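Local coordinates for putative sporulation-specific glycosylase YdhD (Bacillus subtilis subsp. subtilis str. 168, PDB 3CZ8), which probably hydrolyses glycosidic bonds in polysaccharides as a family 18 glycosyl hydrolase with a putative role in sporulation, at residues G114-F119 / T149-A154; G145-I150 / V174-F179. The protein carries 1 engineered substitution. All coordinates share one frame; numbering follows the deposited sequence.

This chain is the glycosyl hydrolase family 18 domain of a longer protein, and both contacts lie in its TIM barrel. From the N terminus, strand 114-118 runs into helix 127-143, and the chain returns along strand 147-153. Contact 1 closes that loop by pairing the two strands. The chain then passes through helix 168-174 and re-enters the barrel as strand 177-181, where contact 2 closes the second loop. Neither contact nests within the other: they are successive beta-alpha-beta units that share Thr149 and Ile150, so strand 147-153 is paired along both edges. Across the junction, Val115 CG2 packs on Leu148 CD1, and Thr116 OG1 lies against the ring of Phe179.

Contact 1: residues G114-F119 / T149-A154; sequences GVTIDF and TIAVPA
Thr149 turns OG1 into the space between its own backbone N and carbonyl carbon (chi1 72°), while Thr116 sets OG1 anti to its carbonyl carbon (chi1 -60°), and the two hydroxyls meet 2.7 Å apart (OG1 to OG1). They face the inside of a TIM barrel, where strands 114-118 and 147-153 lie parallel as the two strands of a beta-alpha-beta unit. Threonine suits both places, since its branched carbon favours an extended backbone and its hydroxyl can bond inside the barrel. Thr149 OG1 donates to Val115 O at 2.7 Å, in the carbonyl plane on a lone pair; that oxygen also accepts Thr149 N, so two bonds grip it. Thr116 OG1 has a further partner in Ser37 OG. Further along, Ile117 N bonds to Thr149 O at 2.9 Å, and Ala151 N reaches Ile117 O at 2.8 Å in a nearly straight bond (169°). On the other face Ile117 CB lies 4.2 Å from Ile150 CG1, and both isoleucines offer branched hydrocarbon to helix 127-143. Asp118, the aspartate of the family's DxE signature, lies beside Glu120, the predicted proton donor. The small methyl of Ala151 fits next to Asp118, Ala151 CB standing 3.8 Å from Asp118 OD1. Beyond the last backbone bond of the pair, a water donates to both Phe119 O (2.9 Å) and Ala151 O (2.7 Å).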
ATOM      1  N   GLY A 114      11.625  -8.763  19.294  1.00 34.52           N
ATOM      2  CA  GLY A 114      11.650  -7.471  19.967  1.00 35.97           C
ATOM      3  C   GLY A 114      10.400  -6.656  19.704  1.00 34.90           C
ATOM      4  O   GLY A 114       9.395  -7.193  19.225  1.00 33.24           O
ATOM      5  N   VAL A 115      10.447  -5.370  20.044  0.50 33.61           N
ATOM      6  CA  VAL A 115       9.309  -4.482  19.806  0.50 27.33           C
ATOM      7  C   VAL A 115       9.660  -3.168  19.128  0.50 30.85           C
ATOM      8  O   VAL A 115      10.828  -2.776  19.029  0.50 26.56           O
ATOM      9  CB  VAL A 115       8.504  -4.137  21.095  0.50 34.31           C
ATOM     10  CG1 VAL A 115       7.789  -5.349  21.639  0.50 44.66           C
ATOM     11  CG2 VAL A 115       9.388  -3.498  22.142  0.50 31.27           C
ATOM     12  N   THR A 116       8.609  -2.502  18.667  1.00 30.53           N
ATOM     13  CA  THR A 116       8.665  -1.118  18.230  1.00 27.97           C
ATOM     14  C   THR A 116       7.567  -0.400  18.984  1.00 31.50           C
ATOM     15  O   THR A 116       6.386  -0.689  18.801  1.00 34.20           O
ATOM     16  CB  THR A 116       8.483  -0.974  16.710  1.00 32.73           C
ATOM     17  OG1 THR A 116       9.527  -1.693  16.050  1.00 25.85           O
ATOM     18  CG2 THR A 116       8.551   0.494  16.288  1.00 28.80           C
ATOM     19  N   ILE A 117       7.958   0.497  19.880  1.00 30.04           N
ATOM     20  CA  ILE A 117       6.979   1.308  20.580  1.00 21.79           C
ATOM     21  C   ILE A 117       6.590   2.435  19.629  1.00 24.05           C
ATOM     22  O   ILE A 117       7.444   3.194  19.163  1.00 19.95           O
ATOM     23  CB  ILE A 117       7.522   1.858  21.933  1.00 24.00           C
ATOM     24  CG1 ILE A 117       7.752   0.719  22.943  1.00 27.95           C
ATOM     25  CG2 ILE A 117       6.578   2.893  22.508  1.00 23.17           C
ATOM     26  CD1 ILE A 117       6.467  -0.034  23.375  1.00 27.24           C
ATOM     27  N   ASP A 118       5.305   2.499  19.305  1.00 24.08           N
ATOM     28  CA  ASP A 118       4.772   3.563  18.470  1.00 31.13           C
ATOM     29  C   ASP A 118       3.686   4.270  19.276  1.00 30.12           C
ATOM     30  O   ASP A 118       2.496   4.130  19.005  1.00 31.58           O
ATOM     31  CB  ASP A 118       4.250   2.996  17.141  1.00 27.16           C
ATOM     32  CG  ASP A 118       3.714   4.072  16.195  1.00 41.75           C
ATOM     33  OD1 ASP A 118       4.126   5.243  16.306  1.00 32.30           O
ATOM     34  OD2 ASP A 118       2.873   3.737  15.334  1.00 41.23           O
ATOM     35  N   PHE A 119       4.115   5.008  20.294  1.00 33.81           N
ATOM     36  CA  PHE A 119       3.191   5.816  21.069  1.00 36.30           C
ATOM     37  C   PHE A 119       3.215   7.224  20.509  1.00 34.16           C
ATOM     38  O   PHE A 119       4.249   7.896  20.522  1.00 35.53           O
ATOM     39  CB  PHE A 119       3.518   5.826  22.577  1.00 25.43           C
ATOM     40  CG  PHE A 119       3.298   4.502  23.276  1.00 25.56           C
ATOM     41  CD1 PHE A 119       2.666   3.433  22.639  1.00 23.25           C
ATOM     42  CD2 PHE A 119       3.708   4.338  24.600  1.00 28.44           C
ATOM     43  CE1 PHE A 119       2.466   2.221  23.293  1.00 33.07           C
ATOM     44  CE2 PHE A 119       3.502   3.129  25.272  1.00 24.88           C
ATOM     45  CZ  PHE A 119       2.880   2.069  24.615  1.00 25.63           C
ATOM     46  N   THR A 149      13.022  -0.977  20.174  1.00 24.63           N
ATOM     47  CA  THR A 149      13.053   0.107  19.200  1.00 20.53           C
ATOM     48  C   THR A 149      11.832   0.998  19.412  1.00 19.87           C
ATOM     49  O   THR A 149      10.864   0.585  20.042  1.00 24.48           O
ATOM     50  CB  THR A 149      13.095  -0.398  17.726  1.00 29.60           C
ATOM     51  OG1 THR A 149      11.823  -0.949  17.364  1.00 23.49           O
ATOM     52  CG2 THR A 149      14.176  -1.454  17.522  1.00 25.10           C
ATOM     53  N   ILE A 150      11.892   2.222  18.895  1.00 24.26           N
ATOM     54  CA  ILE A 150      10.832   3.199  19.101  1.00 20.94           C
ATOM     55  C   ILE A 150      10.641   4.065  17.856  1.00 23.88           C
ATOM     56  O   ILE A 150      11.611   4.435  17.183  1.00 32.83           O
ATOM     57  CB  ILE A 150      11.100   4.073  20.361  1.00 23.92           C
ATOM     58  CG1 ILE A 150       9.953   5.063  20.605  1.00 19.27           C
ATOM     59  CG2 ILE A 150      12.460   4.787  20.257  1.00 22.86           C
ATOM     60  CD1 ILE A 150      10.013   5.774  21.930  1.00 19.61           C
ATOM     61  N   ALA A 151       9.382   4.348  17.527  1.00 21.35           N
ATOM     62  CA  ALA A 151       9.060   5.309  16.483  1.00 23.00           C
ATOM     63  C   ALA A 151       8.778   6.646  17.163  1.00 29.85           C
ATOM     64  O   ALA A 151       7.895   6.734  18.017  1.00 26.27           O
ATOM     65  CB  ALA A 151       7.856   4.836  15.670  1.00 20.57           C
ATOM     66  N   VAL A 152       9.562   7.666  16.811  1.00 25.10           N
ATOM     67  CA  VAL A 152       9.382   9.026  17.339  1.00 33.30           C
ATOM     68  C   VAL A 152       9.157  10.021  16.193  1.00 34.85           C
ATOM     69  O   VAL A 152       9.620   9.790  15.071  1.00 35.77           O
ATOM     70  CB  VAL A 152      10.590   9.509  18.233  1.00 25.37           C
ATOM     71  CG1 VAL A 152      10.737   8.656  19.487  1.00 30.94           C
ATOM     72  CG2 VAL A 152      11.892   9.555  17.448  1.00 27.88           C
ATOM     73  N   PRO A 153       8.429  11.127  16.460  1.00 38.68           N
ATOM     74  CA  PRO A 153       8.346  12.167  15.432  1.00 33.86           C
ATOM     75  C   PRO A 153       9.659  12.940  15.332  1.00 27.90           C
ATOM     76  O   PRO A 153      10.408  13.017  16.309  1.00 36.23           O
ATOM     77  CB  PRO A 153       7.225  13.089  15.938  1.00 37.38           C
ATOM     78  CG  PRO A 153       6.598  12.382  17.099  1.00 50.99           C
ATOM     79  CD  PRO A 153       7.640  11.479  17.653  1.00 31.13           C
ATOM     80  N   ALA A 154       9.936  13.489  14.154  1.00 27.05           N
ATOM     81  CA  ALA A 154      11.145  14.274  13.928  1.00 29.06           C
ATOM     82  C   ALA A 154      11.142  15.547  14.766  1.00 20.61           C
ATOM     83  O   ALA A 154      10.137  16.263  14.816  1.00 35.05           O
ATOM     84  CB  ALA A 154      11.284  14.612  12.462  1.00 22.54           C
TER
HETATM   85  O   HOH W   1       6.735   6.373  20.450  1.00 21.57           O

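Contact 2: residues G145-I150 / V174-F179; sequences GYVLTI and VVNYMF
Ile150 and Leu148 both press on Val175, whose side chain crosses each of theirs at about a right angle. With CG1 of Ile150 anti to the backbone N (chi1 -178°), CG2 is set between that N and the carbonyl carbon, and this branch meets Val175 CG1 at 3.8 Å. Leu148 meets the same methyl through CG, 3.9 Å from Val175 CG1. Branched aliphatic residues fill this side well because each can present a methyl or methine to its neighbour. On the opposite face Thr149, whose OG1 bonds to Val115 O and also lies obliquely 3.5 Å from Phe179 CE2, sets CB off-centre over the Phe179 ring, 4.1 Å from the centroid, a CH-pi contact, while CG2 lies at the edge of the Tyr177 ring.

The backbones pair in parallel, with Ile150 O taking Phe179 N at 2.7 Å. Leu148 O accepts two successive amides, Asn176 N and Tyr177 N. Leu148 N is received by a side chain, Asn176 OD1, at 2.8 Å (163° at the hydrogen), so the side-chain carbonyl of Asn176 stands in for a backbone acceptor just ahead of strand 177-181. A water also donates to that oxygen and to Tyr146 O. An alanine in place of Asn176 would probably leave Leu148 N and the water without this acceptor, although its own backbone N could still bond to Leu148 O.

These strands are neighbours in the barrel wall. Leu148 and Ile150 lean on helix 127-143, Ile150 and Met178 also on helix 168-174; strand 114-118 flanks the other edge of strand 147-153, and Phe179 meets Phe13 of strand 9-17.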
ATOM      1  N   GLY A 145      16.858 -11.049  25.956  1.00 30.73           N
ATOM      2  CA  GLY A 145      17.520 -10.894  24.665  1.00 21.84           C
ATOM      3  C   GLY A 145      16.727 -10.192  23.563  1.00 43.27           C
ATOM      4  O   GLY A 145      17.159 -10.162  22.411  1.00 35.06           O
ATOM      5  N   TYR A 146      15.577  -9.618  23.915  1.00 41.16           N
ATOM      6  CA  TYR A 146      14.719  -8.899  22.961  1.00 41.68           C
ATOM      7  C   TYR A 146      15.132  -7.442  22.752  1.00 40.59           C
ATOM      8  O   TYR A 146      15.461  -6.736  23.706  1.00 48.44           O
ATOM      9  CB  TYR A 146      13.263  -8.950  23.413  1.00 33.33           C
ATOM     10  CG  TYR A 146      12.735 -10.349  23.628  1.00 46.85           C
ATOM     11  CD1 TYR A 146      12.673 -10.902  24.909  1.00 35.82           C
ATOM     12  CD2 TYR A 146      12.291 -11.119  22.553  1.00 45.31           C
ATOM     13  CE1 TYR A 146      12.186 -12.188  25.111  1.00 46.36           C
ATOM     14  CE2 TYR A 146      11.800 -12.407  22.749  1.00 51.15           C
ATOM     15  CZ  TYR A 146      11.754 -12.933  24.027  1.00 51.40           C
ATOM     16  OH  TYR A 146      11.277 -14.202  24.218  1.00 56.58           O
ATOM     17  N   VAL A 147      15.081  -7.006  21.498  1.00 37.53           N
ATOM     18  CA  VAL A 147      15.485  -5.661  21.074  1.00 32.00           C
ATOM     19  C   VAL A 147      14.386  -4.631  21.395  1.00 36.60           C
ATOM     20  O   VAL A 147      13.197  -4.941  21.328  1.00 32.39           O
ATOM     21  CB  VAL A 147      15.827  -5.666  19.547  1.00 39.99           C
ATOM     22  CG1 VAL A 147      16.379  -4.333  19.068  1.00 42.04           C
ATOM     23  CG2 VAL A 147      16.834  -6.763  19.230  1.00 57.63           C
ATOM     24  N   LEU A 148      14.784  -3.419  21.780  1.00 35.99           N
ATOM     25  CA  LEU A 148      13.834  -2.330  22.003  1.00 26.71           C
ATOM     26  C   LEU A 148      14.050  -1.229  20.983  1.00 27.67           C
ATOM     27  O   LEU A 148      15.126  -0.643  20.904  1.00 28.21           O
ATOM     28  CB  LEU A 148      13.928  -1.778  23.435  1.00 29.41           C
ATOM     29  CG  LEU A 148      13.022  -0.589  23.799  1.00 32.83           C
ATOM     30  CD1 LEU A 148      11.563  -0.879  23.545  1.00 27.49           C
ATOM     31  CD2 LEU A 148      13.217  -0.159  25.236  1.00 26.89           C
ATOM     32  N   THR A 149      13.022  -0.977  20.174  1.00 24.63           N
ATOM     33  CA  THR A 149      13.053   0.107  19.200  1.00 20.53           C
ATOM     34  C   THR A 149      11.832   0.998  19.412  1.00 19.87           C
ATOM     35  O   THR A 149      10.864   0.585  20.042  1.00 24.48           O
ATOM     36  CB  THR A 149      13.095  -0.398  17.726  1.00 29.60           C
ATOM     37  OG1 THR A 149      11.823  -0.949  17.364  1.00 23.49           O
ATOM     38  CG2 THR A 149      14.176  -1.454  17.522  1.00 25.10           C
ATOM     39  N   ILE A 150      11.892   2.222  18.895  1.00 24.26           N
ATOM     40  CA  ILE A 150      10.832   3.199  19.101  1.00 20.94           C
ATOM     41  C   ILE A 150      10.641   4.065  17.856  1.00 23.88           C
ATOM     42  O   ILE A 150      11.611   4.435  17.183  1.00 32.83           O
ATOM     43  CB  ILE A 150      11.100   4.073  20.361  1.00 23.92           C
ATOM     44  CG1 ILE A 150       9.953   5.063  20.605  1.00 19.27           C
ATOM     45  CG2 ILE A 150      12.460   4.787  20.257  1.00 22.86           C
ATOM     46  CD1 ILE A 150      10.013   5.774  21.930  1.00 19.61           C
ATOM     47  N   VAL A 174      18.062   4.584  26.468  1.00 33.04           N
ATOM     48  CA  VAL A 174      17.409   3.347  26.909  1.00 36.36           C
ATOM     49  C   VAL A 174      16.952   2.395  25.791  1.00 35.41           C
ATOM     50  O   VAL A 174      16.741   1.213  26.048  1.00 43.35           O
ATOM     51  CB  VAL A 174      16.246   3.607  27.904  1.00 37.82           C
ATOM     52  CG1 VAL A 174      16.757   4.339  29.126  1.00 44.38           C
ATOM     53  CG2 VAL A 174      15.125   4.395  27.245  1.00 41.08           C
ATOM     54  N   VAL A 175      16.789   2.896  24.567  1.00 24.71           N
ATOM     55  CA  VAL A 175      16.384   2.025  23.462  1.00 25.14           C
ATOM     56  C   VAL A 175      17.604   1.521  22.695  1.00 31.46           C
ATOM     57  O   VAL A 175      18.684   2.116  22.768  1.00 26.24           O
ATOM     58  CB  VAL A 175      15.357   2.691  22.490  1.00 20.69           C
ATOM     59  CG1 VAL A 175      14.097   3.138  23.246  1.00 16.55           C
ATOM     60  CG2 VAL A 175      15.990   3.843  21.694  1.00 18.09           C
ATOM     61  N   ASN A 176      17.435   0.413  21.980  1.00 24.71           N
ATOM     62  CA  ASN A 176      18.497  -0.101  21.132  1.00 27.16           C
ATOM     63  C   ASN A 176      18.558   0.725  19.856  1.00 26.25           C
ATOM     64  O   ASN A 176      19.640   1.045  19.377  1.00 31.65           O
ATOM     65  CB  ASN A 176      18.273  -1.586  20.803  1.00 17.64           C
ATOM     66  CG  ASN A 176      18.349  -2.478  22.029  1.00 35.87           C
ATOM     67  OD1 ASN A 176      17.331  -2.811  22.636  1.00 31.44           O
ATOM     68  ND2 ASN A 176      19.565  -2.862  22.406  1.00 33.24           N
ATOM     69  N   TYR A 177      17.386   1.049  19.303  1.00 27.69           N
ATOM     70  CA  TYR A 177      17.295   1.811  18.055  1.00 19.21           C
ATOM     71  C   TYR A 177      16.157   2.832  18.061  1.00 23.55           C
ATOM     72  O   TYR A 177      15.101   2.604  18.643  1.00 23.56           O
ATOM     73  CB  TYR A 177      17.171   0.873  16.835  1.00 22.69           C
ATOM     74  CG  TYR A 177      18.367  -0.042  16.638  1.00 19.22           C
ATOM     75  CD1 TYR A 177      19.515   0.404  15.993  1.00 27.67           C
ATOM     76  CD2 TYR A 177      18.345  -1.354  17.114  1.00 24.36           C
ATOM     77  CE1 TYR A 177      20.619  -0.436  15.827  1.00 33.58           C
ATOM     78  CE2 TYR A 177      19.434  -2.194  16.958  1.00 25.82           C
ATOM     79  CZ  TYR A 177      20.565  -1.734  16.313  1.00 36.90           C
ATOM     80  OH  TYR A 177      21.641  -2.580  16.164  1.00 38.50           O
ATOM     81  N   MET A 178      16.383   3.957  17.390  1.00 23.99           N
ATOM     82  CA  MET A 178      15.394   5.023  17.312  1.00 26.18           C
ATOM     83  C   MET A 178      14.999   5.210  15.859  1.00 27.48           C
ATOM     84  O   MET A 178      15.846   5.522  15.013  1.00 20.93           O
ATOM     85  CB  MET A 178      15.969   6.322  17.900  1.00 31.54           C
ATOM     86  CG  MET A 178      15.038   7.537  17.907  1.00 49.57           C
ATOM     87  SD  MET A 178      15.788   9.045  18.612  1.00 37.23           S
ATOM     88  CE  MET A 178      16.072   8.485  20.266  1.00  7.65           C
ATOM     89  N   PHE A 179      13.718   4.979  15.568  1.00 18.02           N
ATOM     90  CA  PHE A 179      13.193   5.204  14.231  1.00 25.21           C
ATOM     91  C   PHE A 179      12.622   6.616  14.209  1.00 25.21           C
ATOM     92  O   PHE A 179      11.592   6.890  14.826  1.00 24.05           O
ATOM     93  CB  PHE A 179      12.081   4.198  13.866  1.00 18.12           C
ATOM     94  CG  PHE A 179      12.472   2.733  13.965  1.00 18.57           C
ATOM     95  CD1 PHE A 179      13.794   2.307  13.855  1.00 35.32           C
ATOM     96  CD2 PHE A 179      11.474   1.770  14.117  1.00 23.09           C
ATOM     97  CE1 PHE A 179      14.119   0.957  13.929  1.00 29.39           C
ATOM     98  CE2 PHE A 179      11.790   0.419  14.185  1.00 36.98           C
ATOM     99  CZ  PHE A 179      13.115   0.016  14.090  1.00 28.53           C
TER
HETATM  100  O   HOH W   2      16.972  -4.638  24.531  1.00 36.59           O